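Side-chain contacts in putative methyltransferase (Emericella variicolor, PDB 7DMB), which probably transfers methyl groups as a trans-acting methyltransferase of calbistrin biosynthesis and binds S-adenosyl-L-homocysteine: residues P146-D151 / V164-K169; E132-T137 / P141-P146. All blocks are in the same frame, centred on the assembly; numbering follows the deposited sequence.

Both contacts involve helix 140-157, and they follow one another along the chain. Contact 2 joins its first turns to the end of helix 120-134. Contact 1 joins the next turns to the end of helix 163-168. The centres of the two contacts lie 12 Å apart, and Pro-146, where the helix kinks, belongs to a segment of each. Contact 1 is mainly polar, contact 2 apolar: an arginine reaching backbone carbonyls in the first, a valine against an isoleucine in the second. Neither forms the cofactor pocket. The side chain of Leu-168 in contact 1 is about 9 Å from the bound S-adenosyl-L-homocysteine, and that of Pro-141 in contact 2 about 12 Å.

Contact 1: P146-D151 / V164-K169; sequences PWRVYD and VKVLLK
The carbonyl oxygen of Lys-169 is gripped by two nitrogens of Arg-148. NH1 of Arg-148 lies 2.9 Å from O of Lys-169. NH2 of Arg-148 is also 2.9 Å from that oxygen, so the guanidinium meets it end-on. The oxygen sits almost exactly in the guanidinium plane. Seen from the carbonyl, the two donors come from the same face: NH1 is tilted 27° from the carbonyl plane, while NH2 stands well above it. This paired bond should limit rotation of the guanidinium. NH1 also makes a weak, bent bond to O of Val-166, 2.7 Å away with an N-H...O angle of 129°. That oxygen lies oblique to the guanidinium.

The arginine chain is extended from CG to NE, which carries the charged end across from helix 140-157. Its aliphatic part slides past Val-166 in the opposite direction, with CB of Arg-148 3.7 Å from CG1 of Val-166. CB of Lys-169 rests 3.4 Å from NH1 of Arg-148. The Lys-169 chain then leads away, leaving its NZ 5.1 Å from NH2 of Arg-148. Arg-148 is buried, and Leu-172 of helix 172-181 also touches its side chain. The backbone O of Arg-148 accepts a hydrogen bond from ND2 of Asn-152.

The axes of the short helical segments 146-151 and 164-168 approach to 9.9 Å, with 136° between their N-to-C directions. The guanidinium holds O of Lys-169, just past helix 163-168, with two nitrogens and O of Val-166, in its last turn, weakly. It would probably also suit the negative end of the helix dipole. This is a helix-helix contact across a short connection, in which an arginine of one helix reaches carbonyls at the C-terminal end of the next.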
loop_
_atom_site.group_PDB
_atom_site.type_symbol
_atom_site.label_atom_id
_atom_site.label_comp_id
_atom_site.label_asym_id
_atom_site.label_seq_id
_atom_site.Cartn_x
_atom_site.Cartn_y
_atom_site.Cartn_z
ATOM N N PRO A 146 4.545 -5.345 13.945
ATOM C CA PRO A 146 5.680 -4.681 14.621
ATOM C C PRO A 146 6.281 -5.520 15.747
ATOM O O PRO A 146 7.510 -5.556 15.901
ATOM C CB PRO A 146 5.075 -3.358 15.131
ATOM C CG PRO A 146 3.583 -3.514 14.989
ATOM C CD PRO A 146 3.338 -4.503 13.894
ATOM N N TRP A 147 5.448 -6.236 16.506
ATOM C CA TRP A 147 5.968 -7.132 17.534
ATOM C C TRP A 147 6.957 -8.130 16.937
ATOM O O TRP A 147 8.058 -8.338 17.473
ATOM C CB TRP A 147 4.827 -7.872 18.240
ATOM C CG TRP A 147 5.349 -9.092 18.927
ATOM C CD1 TRP A 147 5.406 -10.368 18.426
ATOM C CD2 TRP A 147 5.974 -9.135 20.206
ATOM N NE1 TRP A 147 6.013 -11.197 19.334
ATOM C CE2 TRP A 147 6.366 -10.467 20.437
ATOM C CE3 TRP A 147 6.234 -8.174 21.189
ATOM C CZ2 TRP A 147 6.991 -10.866 21.619
ATOM C CZ3 TRP A 147 6.865 -8.572 22.365
ATOM C CH2 TRP A 147 7.232 -9.903 22.569
ATOM N N ARG A 148 6.582 -8.741 15.808
ATOM C CA ARG A 148 7.467 -9.699 15.139
ATOM C C ARG A 148 8.755 -9.048 14.640
ATOM O O ARG A 148 9.811 -9.694 14.627
ATOM C CB ARG A 148 6.760 -10.356 13.949
ATOM C CG ARG A 148 5.659 -11.351 14.264
ATOM C CD ARG A 148 5.215 -12.009 12.947
ATOM N NE ARG A 148 4.050 -12.860 13.138
ATOM C CZ ARG A 148 3.409 -13.503 12.173
ATOM N NH1 ARG A 148 3.799 -13.395 10.911
ATOM N NH2 ARG A 148 2.365 -14.257 12.487
ATOM N N VAL A 149 8.684 -7.798 14.175
ATOM C CA VAL A 149 9.896 -7.114 13.741
ATOM C C VAL A 149 10.847 -6.948 14.920
ATOM O O VAL A 149 12.040 -7.265 14.836
ATOM C CB VAL A 149 9.545 -5.761 13.100
ATOM C CG1 VAL A 149 10.778 -4.853 13.088
ATOM C CG2 VAL A 149 8.979 -5.976 11.699
ATOM N N TYR A 150 10.322 -6.453 16.038
ATOM C CA TYR A 150 11.100 -6.393 17.272
ATOM C C TYR A 150 11.643 -7.769 17.637
ATOM O O TYR A 150 12.830 -7.926 17.939
ATOM C CB TYR A 150 10.234 -5.869 18.417
ATOM C CG TYR A 150 10.611 -6.511 19.734
ATOM C CD1 TYR A 150 11.777 -6.124 20.397
ATOM C CD2 TYR A 150 9.840 -7.520 20.298
ATOM C CE1 TYR A 150 12.155 -6.704 21.573
ATOM C CE2 TYR A 150 10.219 -8.108 21.479
ATOM C CZ TYR A 150 11.380 -7.688 22.115
ATOM O OH TYR A 150 11.794 -8.251 23.305
ATOM N N ASP A 151 10.776 -8.775 17.597
ATOM C CA ASP A 151 11.078 -10.087 18.142
ATOM C C ASP A 151 12.085 -10.856 17.298
ATOM O O ASP A 151 12.656 -11.834 17.783
ATOM C CB ASP A 151 9.768 -10.874 18.272
ATOM C CG ASP A 151 9.912 -12.115 19.109
ATOM O OD1 ASP A 151 10.494 -12.053 20.215
ATOM O OD2 ASP A 151 9.446 -13.165 18.642
ATOM N N VAL A 164 10.373 -11.041 5.171
ATOM C CA VAL A 164 9.139 -11.457 4.502
ATOM C C VAL A 164 8.639 -12.773 5.073
ATOM O O VAL A 164 7.438 -12.942 5.316
ATOM C CB VAL A 164 9.342 -11.553 2.975
ATOM C CG1 VAL A 164 8.072 -12.095 2.302
ATOM C CG2 VAL A 164 9.691 -10.199 2.393
ATOM N N LYS A 165 9.554 -13.723 5.301
ATOM C CA LYS A 165 9.172 -14.986 5.927
ATOM C C LYS A 165 8.559 -14.746 7.301
ATOM O O LYS A 165 7.511 -15.312 7.639
ATOM C CB LYS A 165 10.384 -15.905 6.047
ATOM C CG LYS A 165 10.005 -17.324 6.414
ATOM C CD LYS A 165 10.928 -17.918 7.469
ATOM C CE LYS A 165 10.398 -19.271 7.919
ATOM N NZ LYS A 165 11.498 -20.212 8.264
ATOM N N VAL A 166 9.204 -13.889 8.101
ATOM C CA VAL A 166 8.673 -13.512 9.404
ATOM C C VAL A 166 7.253 -12.981 9.265
ATOM O O VAL A 166 6.357 -13.354 10.029
ATOM C CB VAL A 166 9.610 -12.493 10.077
ATOM C CG1 VAL A 166 8.869 -11.702 11.163
ATOM C CG2 VAL A 166 10.830 -13.202 10.636
ATOM N N LEU A 167 7.009 -12.138 8.262
ATOM C CA LEU A 167 5.683 -11.551 8.122
ATOM C C LEU A 167 4.684 -12.493 7.457
ATOM O O LEU A 167 3.477 -12.273 7.575
ATOM C CB LEU A 167 5.765 -10.235 7.344
ATOM C CG LEU A 167 6.656 -9.147 7.969
ATOM C CD1 LEU A 167 6.562 -7.812 7.204
ATOM C CD2 LEU A 167 6.306 -8.953 9.425
ATOM N N LEU A 168 5.158 -13.541 6.778
ATOM C CA LEU A 168 4.247 -14.462 6.104
ATOM C C LEU A 168 3.499 -15.337 7.096
ATOM O O LEU A 168 2.363 -15.734 6.827
ATOM C CB LEU A 168 5.010 -15.346 5.112
ATOM C CG LEU A 168 5.375 -14.736 3.757
ATOM C CD1 LEU A 168 5.886 -15.812 2.784
ATOM C CD2 LEU A 168 4.196 -13.970 3.174
ATOM N N LYS A 169 4.106 -15.627 8.246
ATOM C CA LYS A 169 3.536 -16.593 9.171
ATOM C C LYS A 169 2.099 -16.237 9.540
ATOM O O LYS A 169 1.765 -15.069 9.772
ATOM C CB LYS A 169 4.389 -16.683 10.433
ATOM C CG LYS A 169 3.888 -17.701 11.441
ATOM C CD LYS A 169 4.998 -18.064 12.411
ATOM C CE LYS A 169 4.571 -19.096 13.437
ATOM N NZ LYS A 169 4.049 -18.488 14.673
#

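Contact 2: E132-T137 / P141-P146; sequences ERVKDT and PVIEGP
Val-134 lays CG2 against the branched carbon of Ile-143. CG2 of Val-134 is 3.6 Å from CB of Ile-143. The same methyl is 3.7 Å from CG1 of Ile-143, and it also meets CG2 of that residue. The other valine methyl takes a smaller part: CG1 of Val-134 lies 3.9 Å from CG1 of Ile-143. The two side chains cross at about a right angle. In Val-134, CG2 sits between the backbone N and the carbonyl carbon, while CG1 is anti to the carbonyl carbon (chi1 -58°). This turns both methyls to Ile-143. Both residues are buried, and the contact between them is purely apolar.

Just beyond Val-134 the chain leaves helix 120-134 through a type II beta turn from Val-134 to Thr-137. The carbonyl oxygen of Val-134 takes two bonds from Thr-137. The backbone N of Thr-137 is 3.1 Å from O of Val-134, and OG1 of Thr-137 is 2.6 Å from it. Both donors come from the same face of the carbonyl plane. OG1 of Thr-137 also accepts a hydrogen bond from N of Leu-139, capping that N in the turn that leads into helix 140-157.

Glu-144 adds a second tie between the helices through a salt bridge to Arg-131. The contact thus closes the corner between helices 120-134 and 140-157, with Met-61 and Met-65 of helix 56-79 against Val-134 and Ile-143 respectively, and Leu-172 and Lys-175 of helix 172-181 touching Pro-141.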
loop_
_atom_site.group_PDB
_atom_site.type_symbol
_atom_site.label_atom_id
_atom_site.label_comp_id
_atom_site.label_asym_id
_atom_site.label_seq_id
_atom_site.Cartn_x
_atom_site.Cartn_y
_atom_site.Cartn_z
ATOM N N GLU A 132 -2.787 -8.846 22.930
ATOM C CA GLU A 132 -3.938 -9.552 23.471
ATOM C C GLU A 132 -5.227 -8.799 23.175
ATOM O O GLU A 132 -6.254 -9.416 22.859
ATOM C CB GLU A 132 -3.764 -9.759 24.978
ATOM C CG GLU A 132 -4.559 -10.912 25.548
ATOM C CD GLU A 132 -6.069 -10.694 25.480
ATOM O OE1 GLU A 132 -6.531 -9.563 25.746
ATOM O OE2 GLU A 132 -6.792 -11.658 25.160
ATOM N N ARG A 133 -5.191 -7.466 23.275
ATOM C CA ARG A 133 -6.366 -6.656 22.983
ATOM C C ARG A 133 -6.908 -6.872 21.559
ATOM O O ARG A 133 -8.128 -6.883 21.353
ATOM C CB ARG A 133 -6.016 -5.181 23.195
ATOM C CG ARG A 133 -7.148 -4.310 23.697
ATOM C CD ARG A 133 -6.596 -3.050 24.348
ATOM N NE ARG A 133 -6.023 -2.105 23.388
ATOM C CZ ARG A 133 -6.498 -0.883 23.171
ATOM N NH1 ARG A 133 -7.555 -0.461 23.852
ATOM N NH2 ARG A 133 -5.917 -0.082 22.292
ATOM N N VAL A 134 -6.023 -7.035 20.566
ATOM C CA VAL A 134 -6.430 -7.030 19.165
ATOM C C VAL A 134 -6.518 -8.426 18.568
ATOM O O VAL A 134 -6.888 -8.569 17.386
ATOM C CB VAL A 134 -5.495 -6.155 18.312
ATOM C CG1 VAL A 134 -5.462 -4.742 18.842
ATOM C CG2 VAL A 134 -4.096 -6.740 18.284
ATOM N N LYS A 135 -6.180 -9.455 19.335
ATOM C CA LYS A 135 -6.344 -10.824 18.875
ATOM C C LYS A 135 -7.788 -11.065 18.432
ATOM O O LYS A 135 -8.737 -10.645 19.101
ATOM C CB LYS A 135 -5.953 -11.785 20.005
ATOM C CG LYS A 135 -6.194 -13.245 19.712
ATOM C CD LYS A 135 -5.592 -14.134 20.803
ATOM C CE LYS A 135 -6.202 -15.537 20.744
ATOM N NZ LYS A 135 -6.547 -16.093 22.088
ATOM N N ASP A 136 -7.948 -11.731 17.286
ATOM C CA ASP A 136 -9.252 -12.065 16.706
ATOM C C ASP A 136 -10.008 -10.834 16.212
ATOM O O ASP A 136 -11.239 -10.859 16.085
ATOM C CB ASP A 136 -10.138 -12.847 17.688
ATOM C CG ASP A 136 -9.508 -14.149 18.156
ATOM O OD1 ASP A 136 -8.827 -14.835 17.364
ATOM O OD2 ASP A 136 -9.718 -14.499 19.330
ATOM N N THR A 137 -9.305 -9.747 15.932
ATOM C CA THR A 137 -9.887 -8.581 15.292
ATOM C C THR A 137 -9.093 -8.271 14.031
ATOM O O THR A 137 -7.968 -8.757 13.846
ATOM C CB THR A 137 -9.875 -7.360 16.218
ATOM O OG1 THR A 137 -8.525 -6.869 16.334
ATOM C CG2 THR A 137 -10.416 -7.718 17.618
ATOM N N PRO A 141 -3.071 -7.953 12.573
ATOM C CA PRO A 141 -1.806 -7.886 11.827
ATOM C C PRO A 141 -1.028 -6.603 12.034
ATOM O O PRO A 141 0.208 -6.632 11.971
ATOM C CB PRO A 141 -2.249 -8.013 10.361
ATOM C CG PRO A 141 -3.642 -7.467 10.355
ATOM C CD PRO A 141 -4.235 -7.940 11.662
ATOM N N VAL A 142 -1.702 -5.466 12.221
ATOM C CA VAL A 142 -0.949 -4.227 12.376
ATOM C C VAL A 142 -0.339 -4.079 13.766
ATOM O O VAL A 142 0.525 -3.220 13.949
ATOM C CB VAL A 142 -1.825 -3.006 12.024
ATOM C CG1 VAL A 142 -2.190 -3.049 10.556
ATOM C CG2 VAL A 142 -3.085 -2.956 12.872
ATOM N N ILE A 143 -0.747 -4.890 14.741
ATOM C CA ILE A 143 -0.119 -4.903 16.059
ATOM C C ILE A 143 0.908 -6.019 16.173
ATOM O O ILE A 143 1.993 -5.822 16.729
ATOM C CB ILE A 143 -1.198 -5.027 17.152
ATOM C CG1 ILE A 143 -2.128 -3.813 17.111
ATOM C CG2 ILE A 143 -0.564 -5.190 18.549
ATOM C CD1 ILE A 143 -1.405 -2.489 17.212
ATOM N N GLU A 144 0.568 -7.188 15.628
ATOM C CA GLU A 144 1.451 -8.346 15.663
ATOM C C GLU A 144 2.657 -8.154 14.775
ATOM O O GLU A 144 3.735 -8.681 15.078
ATOM C CB GLU A 144 0.688 -9.609 15.218
ATOM C CG GLU A 144 1.444 -10.894 15.457
ATOM C CD GLU A 144 1.497 -11.256 16.934
ATOM O OE1 GLU A 144 0.924 -10.512 17.757
ATOM O OE2 GLU A 144 2.094 -12.292 17.268
ATOM N N GLY A 145 2.484 -7.435 13.662
ATOM C CA GLY A 145 3.549 -7.188 12.719
ATOM C C GLY A 145 4.749 -6.525 13.367
ATOM O O GLY A 145 5.866 -7.049 13.347
ATOM N N PRO A 146 4.545 -5.345 13.945
ATOM C CA PRO A 146 5.680 -4.681 14.621
ATOM C C PRO A 146 6.281 -5.520 15.747
ATOM O O PRO A 146 7.510 -5.556 15.901
ATOM C CB PRO A 146 5.075 -3.358 15.131
ATOM C CG PRO A 146 3.583 -3.514 14.989
ATOM C CD PRO A 146 3.338 -4.503 13.894
#